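PDB 7B04: nitrite oxidoreductase subunit A from Kuenenia stuttgartiensis, which belongs to the NarG-like molybdopterin oxidoreductases and carries an iron/sulfur cluster and a molybdenum atom alongside two bound MD1 molecules. Local coordinates for residues B[63-76]-B[709-723]. Residues are numbered along the deposited sequence; the frame is centred on the assembly and turned at random.
Sequences FTYCCSPNDTHACR and TNSCSNPFIQIWGKT. With SF4 (iron/sulfur cluster), chain C; MD1 (phosphoric acid 4-(2-amino-4-oxo-3,4,5,6,-tetrahydro-pteridin-6-yl)-2-hydroxy-3,4-dimercapto-but-3-en-yl ester guanylate ester), chain D.
C66 lies over the six-membered ring of W720, its CB 3.7 Å from the ring centroid and 20° off the normal, a CH-pi contact; SG, over the same face, adds a sulfur-aromatic one. C66 precedes the loop that binds the iron/sulfur cluster of this molybdopterin oxidoreductase through C67 SG, C75 SG and D71 OD2. Residues 709-723 pack against C66, T72, H73 and A74. Strand 63-66 pairs with 76-82 and strand 716-720 with 707-709 and 798-800, so their steep crossing, 6.5 Å between axes, is packing between two sheets. At the loop, S711 OG, anti to its own backbone nitrogen (chi1 175°), donates to T72 O at 2.6 Å from above the carbonyl plane. The same OG accepts from S713 N in a nearly straight bond, closing an ST turn that fixes the hydroxyl. N714 ND2 gives a weak bond to H73 O, which R113 also reaches. Beyond the cysteine ligands, R76 and Q718 run past each other in opposite directions, guanidinium and amide planes 56° apart, with a weak bond from NE to OE1. Bends at chi2 and chi3 fold R76 back, and its NH2 donates to I719 O at 3.1 Å, with that oxygen near the guanidinium plane.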
# COMPACT_ATOMS: atom_id res chain seq x y z
N PHE B 63 -18.75 5.64 13.54
CA PHE B 63 -18.25 4.82 14.63
C PHE B 63 -16.74 4.72 14.51
O PHE B 63 -16.14 5.11 13.51
CB PHE B 63 -18.97 3.45 14.68
CG PHE B 63 -18.46 2.41 13.71
CD1 PHE B 63 -19.17 2.11 12.56
CD2 PHE B 63 -17.33 1.66 14.00
CE1 PHE B 63 -18.73 1.13 11.68
CE2 PHE B 63 -16.89 0.68 13.13
CZ PHE B 63 -17.59 0.42 11.97
N THR B 64 -16.12 4.23 15.59
CA THR B 64 -14.68 4.23 15.72
C THR B 64 -14.14 2.85 16.10
O THR B 64 -14.65 2.22 17.03
CB THR B 64 -14.29 5.27 16.78
OG1 THR B 64 -14.30 6.57 16.18
CG2 THR B 64 -12.94 4.99 17.35
N TYR B 65 -13.10 2.40 15.40
CA TYR B 65 -12.40 1.16 15.73
C TYR B 65 -10.91 1.37 15.50
O TYR B 65 -10.45 2.47 15.19
CB TYR B 65 -12.93 -0.03 14.91
CG TYR B 65 -12.68 0.05 13.43
CD1 TYR B 65 -13.40 0.92 12.63
CD2 TYR B 65 -11.70 -0.73 12.82
CE1 TYR B 65 -13.18 1.00 11.27
CE2 TYR B 65 -11.46 -0.65 11.47
CZ TYR B 65 -12.20 0.22 10.70
OH TYR B 65 -11.98 0.30 9.34
N CYS B 66 -10.14 0.29 15.65
CA CYS B 66 -8.70 0.29 15.45
C CYS B 66 -8.34 -0.76 14.41
O CYS B 66 -8.68 -1.93 14.56
CB CYS B 66 -7.97 0.01 16.77
SG CYS B 66 -6.17 -0.10 16.62
N CYS B 67 -7.67 -0.33 13.34
CA CYS B 67 -7.14 -1.24 12.33
C CYS B 67 -5.82 -1.80 12.84
O CYS B 67 -4.89 -1.04 13.12
CB CYS B 67 -6.96 -0.51 11.01
SG CYS B 67 -6.24 -1.50 9.68
N SER B 68 -5.73 -3.12 13.00
CA SER B 68 -4.56 -3.75 13.62
C SER B 68 -4.09 -4.98 12.85
O SER B 68 -4.21 -6.11 13.33
CB SER B 68 -4.87 -4.10 15.07
OG SER B 68 -3.70 -4.49 15.75
N PRO B 69 -3.58 -4.80 11.62
CA PRO B 69 -3.12 -5.97 10.85
C PRO B 69 -1.63 -6.26 10.90
O PRO B 69 -1.10 -6.67 9.87
CB PRO B 69 -3.52 -5.58 9.42
CG PRO B 69 -3.28 -4.10 9.39
CD PRO B 69 -3.58 -3.58 10.79
N ASN B 70 -0.93 -6.10 12.03
CA ASN B 70 0.53 -6.18 12.04
C ASN B 70 1.09 -5.03 11.21
O ASN B 70 2.16 -5.12 10.60
CB ASN B 70 1.08 -7.53 11.55
CG ASN B 70 2.57 -7.70 11.84
OD1 ASN B 70 3.22 -6.81 12.39
ND2 ASN B 70 3.12 -8.85 11.44
N ASP B 71 0.33 -3.94 11.12
CA ASP B 71 0.84 -2.75 10.38
C ASP B 71 2.03 -2.15 11.14
O ASP B 71 2.97 -1.64 10.50
CB ASP B 71 -0.27 -1.72 10.15
CG ASP B 71 -0.03 -0.84 8.94
OD1 ASP B 71 0.21 -1.39 7.85
OD2 ASP B 71 -0.10 0.40 9.09
N THR B 72 1.94 -2.22 12.47
CA THR B 72 2.82 -1.60 13.47
C THR B 72 2.35 -0.19 13.80
O THR B 72 3.01 0.51 14.58
CB THR B 72 4.31 -1.56 13.07
OG1 THR B 72 5.10 -1.37 14.25
CG2 THR B 72 4.63 -0.40 12.14
N HIS B 73 1.21 0.24 13.25
CA HIS B 73 0.69 1.58 13.47
C HIS B 73 -0.59 1.61 14.28
O HIS B 73 -0.79 2.57 15.03
CB HIS B 73 0.48 2.28 12.12
CG HIS B 73 1.73 2.39 11.31
ND1 HIS B 73 2.74 3.28 11.64
CD2 HIS B 73 2.15 1.73 10.22
CE1 HIS B 73 3.73 3.15 10.76
NE2 HIS B 73 3.39 2.22 9.89
N ALA B 74 -1.44 0.59 14.17
CA ALA B 74 -2.65 0.45 14.98
C ALA B 74 -3.48 1.74 14.95
O ALA B 74 -3.83 2.30 15.99
CB ALA B 74 -2.31 0.04 16.41
N CYS B 75 -3.78 2.21 13.75
CA CYS B 75 -4.44 3.49 13.59
C CYS B 75 -5.83 3.48 14.23
O CYS B 75 -6.53 2.47 14.25
CB CYS B 75 -4.57 3.84 12.10
SG CYS B 75 -3.00 4.16 11.27
N ARG B 76 -6.22 4.65 14.75
CA ARG B 76 -7.55 4.86 15.28
C ARG B 76 -8.43 5.39 14.16
O ARG B 76 -8.10 6.41 13.53
CB ARG B 76 -7.52 5.83 16.46
CG ARG B 76 -8.88 6.19 16.97
CD ARG B 76 -9.63 4.97 17.44
NE ARG B 76 -9.15 4.43 18.70
CZ ARG B 76 -9.68 3.37 19.30
NH1 ARG B 76 -10.71 2.74 18.76
NH2 ARG B 76 -9.18 2.93 20.45
N THR B 709 -4.57 -3.27 22.34
CA THR B 709 -3.39 -3.33 21.50
C THR B 709 -2.47 -2.17 21.84
O THR B 709 -2.90 -1.15 22.37
CB THR B 709 -3.73 -3.30 20.00
OG1 THR B 709 -2.51 -3.39 19.25
CG2 THR B 709 -4.42 -2.01 19.64
N ASN B 710 -1.19 -2.34 21.49
CA ASN B 710 -0.18 -1.31 21.63
C ASN B 710 0.70 -1.34 20.39
O ASN B 710 0.47 -2.14 19.47
CB ASN B 710 0.69 -1.53 22.88
CG ASN B 710 -0.12 -1.78 24.13
OD1 ASN B 710 -1.09 -1.09 24.42
ND2 ASN B 710 0.30 -2.79 24.90
N SER B 711 1.69 -0.46 20.35
CA SER B 711 2.62 -0.44 19.23
C SER B 711 4.02 -0.14 19.73
O SER B 711 4.22 0.32 20.86
CB SER B 711 2.20 0.57 18.16
OG SER B 711 3.17 0.66 17.13
N CYS B 712 5.00 -0.41 18.87
CA CYS B 712 6.39 -0.10 19.14
C CYS B 712 6.87 1.14 18.41
O CYS B 712 8.01 1.57 18.61
CB CYS B 712 7.27 -1.30 18.76
SG CYS B 712 7.24 -1.71 17.00
N SER B 713 6.02 1.67 17.52
CA SER B 713 6.38 2.88 16.75
C SER B 713 5.61 4.09 17.27
O SER B 713 5.87 5.19 16.82
CB SER B 713 6.15 2.68 15.31
OG SER B 713 4.83 2.23 15.09
N ASN B 714 4.68 3.87 18.19
CA ASN B 714 3.88 4.99 18.75
C ASN B 714 3.57 4.70 20.22
O ASN B 714 3.44 3.54 20.58
CB ASN B 714 2.65 5.28 17.90
CG ASN B 714 1.66 4.15 17.93
OD1 ASN B 714 1.48 3.54 18.96
ND2 ASN B 714 1.02 3.86 16.83
N PRO B 715 3.40 5.72 21.06
CA PRO B 715 3.16 5.51 22.47
C PRO B 715 1.70 5.26 22.83
O PRO B 715 1.42 5.15 23.95
CB PRO B 715 3.56 6.86 23.04
CG PRO B 715 3.20 7.83 21.97
CD PRO B 715 3.55 7.11 20.69
N PHE B 716 0.82 5.25 21.85
CA PHE B 716 -0.63 5.13 22.08
C PHE B 716 -1.12 3.73 22.38
O PHE B 716 -0.60 2.75 21.90
CB PHE B 716 -1.40 5.57 20.84
CG PHE B 716 -0.80 6.78 20.20
CD1 PHE B 716 -0.21 7.75 20.97
CD2 PHE B 716 -0.79 6.92 18.83
CE1 PHE B 716 0.35 8.86 20.38
CE2 PHE B 716 -0.22 8.02 18.24
CZ PHE B 716 0.34 8.99 19.02
N ILE B 717 -2.21 3.73 23.12
CA ILE B 717 -3.02 2.58 23.50
C ILE B 717 -4.37 2.73 22.84
O ILE B 717 -4.98 3.81 22.89
CB ILE B 717 -3.17 2.48 25.03
CG1 ILE B 717 -1.82 2.24 25.70
CG2 ILE B 717 -4.15 1.37 25.39
CD1 ILE B 717 -1.89 2.39 27.20
N GLN B 718 -4.85 1.66 22.20
CA GLN B 718 -6.16 1.66 21.56
C GLN B 718 -6.94 0.46 22.08
O GLN B 718 -6.47 -0.68 21.96
CB GLN B 718 -6.04 1.62 20.03
CG GLN B 718 -4.88 2.42 19.45
CD GLN B 718 -5.28 3.78 18.90
OE1 GLN B 718 -6.44 4.19 18.99
NE2 GLN B 718 -4.32 4.49 18.31
N ILE B 719 -8.12 0.71 22.63
CA ILE B 719 -9.06 -0.32 23.06
C ILE B 719 -10.35 -0.12 22.29
O ILE B 719 -10.86 1.01 22.22
CB ILE B 719 -9.34 -0.29 24.58
CG1 ILE B 719 -8.04 -0.23 25.39
CG2 ILE B 719 -10.12 -1.52 24.99
CD1 ILE B 719 -8.23 -0.46 26.88
N TRP B 720 -10.85 -1.18 21.67
CA TRP B 720 -12.03 -1.06 20.83
C TRP B 720 -12.85 -2.35 20.87
O TRP B 720 -12.39 -3.40 21.32
CB TRP B 720 -11.64 -0.69 19.40
CG TRP B 720 -11.15 -1.83 18.59
CD1 TRP B 720 -11.84 -2.49 17.62
CD2 TRP B 720 -9.85 -2.44 18.66
NE1 TRP B 720 -11.05 -3.47 17.07
CE2 TRP B 720 -9.82 -3.46 17.69
CE3 TRP B 720 -8.72 -2.21 19.44
CZ2 TRP B 720 -8.71 -4.26 17.48
CZ3 TRP B 720 -7.61 -3.01 19.23
CH2 TRP B 720 -7.61 -4.02 18.26
N GLY B 721 -14.11 -2.22 20.47
CA GLY B 721 -15.03 -3.34 20.34
C GLY B 721 -16.48 -2.94 20.55
O GLY B 721 -16.79 -1.92 21.16
N LYS B 722 -17.38 -3.81 20.11
CA LYS B 722 -18.83 -3.73 20.22
C LYS B 722 -19.46 -2.49 19.61
O LYS B 722 -20.68 -2.33 19.73
CB LYS B 722 -19.30 -3.76 21.68
CG LYS B 722 -18.60 -4.72 22.61
CD LYS B 722 -19.13 -4.47 24.01
CE LYS B 722 -18.88 -5.65 24.92
NZ LYS B 722 -19.46 -5.43 26.28
N THR B 723 -18.70 -1.63 18.94
CA THR B 723 -19.25 -0.38 18.45
C THR B 723 -19.40 -0.35 16.93
O THR B 723 -19.82 0.67 16.37
CB THR B 723 -18.37 0.79 18.91
OG1 THR B 723 -19.02 2.04 18.68
CG2 THR B 723 -17.04 0.76 18.18
FE1 SF4 C . -2.13 0.04 8.89
FE2 SF4 C . -4.84 0.22 9.22
FE3 SF4 C . -3.57 1.79 7.36
FE4 SF4 C . -3.22 2.28 10.03
S1 SF4 C . -5.16 2.44 8.85
S2 SF4 C . -1.60 2.21 8.42
S3 SF4 C . -3.27 0.17 10.87
S4 SF4 C . -3.72 -0.49 7.36
PB MD1 D . 11.50 -3.41 5.56
O3B MD1 D . 12.02 -4.69 4.67
O1B MD1 D . 11.60 -2.15 4.74
O2B MD1 D . 12.36 -3.28 6.80
O3A MD1 D . 9.93 -3.68 5.99
C10 MD1 D . 9.60 -4.69 6.90
C11 MD1 D . 8.38 -4.24 7.75
O11 MD1 D . 7.48 -3.36 6.76
C12 MD1 D . 7.82 -5.30 8.34
S12 MD1 D . 8.89 -6.64 8.94
C13 MD1 D . 6.31 -5.52 8.62
S13 MD1 D . 5.87 -7.08 9.45
C14 MD1 D . 5.23 -4.66 8.24
N15 MD1 D . 5.22 -4.72 6.64
C16 MD1 D . 4.47 -3.69 6.04
C15 MD1 D . 3.61 -3.92 4.85
O14 MD1 D . 3.53 -5.00 4.37
N17 MD1 D . 2.84 -2.78 4.28
C17 MD1 D . 2.95 -1.37 4.92
N16 MD1 D . 2.20 -0.27 4.35
N18 MD1 D . 3.82 -1.14 6.13
C20 MD1 D . 4.57 -2.24 6.69
N8 MD1 D . 5.40 -2.07 7.82
C7 MD1 D . 5.21 -3.28 8.86
PA MD1 D . 12.39 -4.62 3.06
O1A MD1 D . 12.39 -6.03 2.52
O2A MD1 D . 11.33 -3.80 2.36
O5' MD1 D . 13.87 -3.94 2.79
C5' MD1 D . 13.98 -2.55 2.73
C4' MD1 D . 15.05 -2.12 1.67
O4' MD1 D . 16.43 -2.81 1.92
C1' MD1 D . 16.86 -3.24 0.49
N9 MD1 D . 17.86 -4.34 0.52
C4 MD1 D . 19.09 -4.10 0.97
N3 MD1 D . 19.73 -2.87 1.51
C2 MD1 D . 21.13 -2.90 1.94
N2 MD1 D . 21.75 -1.70 2.47
N1 MD1 D . 21.88 -4.13 1.85
C6 MD1 D . 21.25 -5.31 1.33
O6 MD1 D . 21.87 -6.32 1.26
C5 MD1 D . 19.79 -5.26 0.88
N7 MD1 D . 18.99 -6.19 0.37
C8 MD1 D . 17.78 -5.63 0.14
C2' MD1 D . 15.76 -3.62 -0.01
O2' MD1 D . 15.83 -3.67 -1.46
C3' MD1 D . 14.69 -2.46 0.49
O3' MD1 D . 14.77 -1.30 -0.38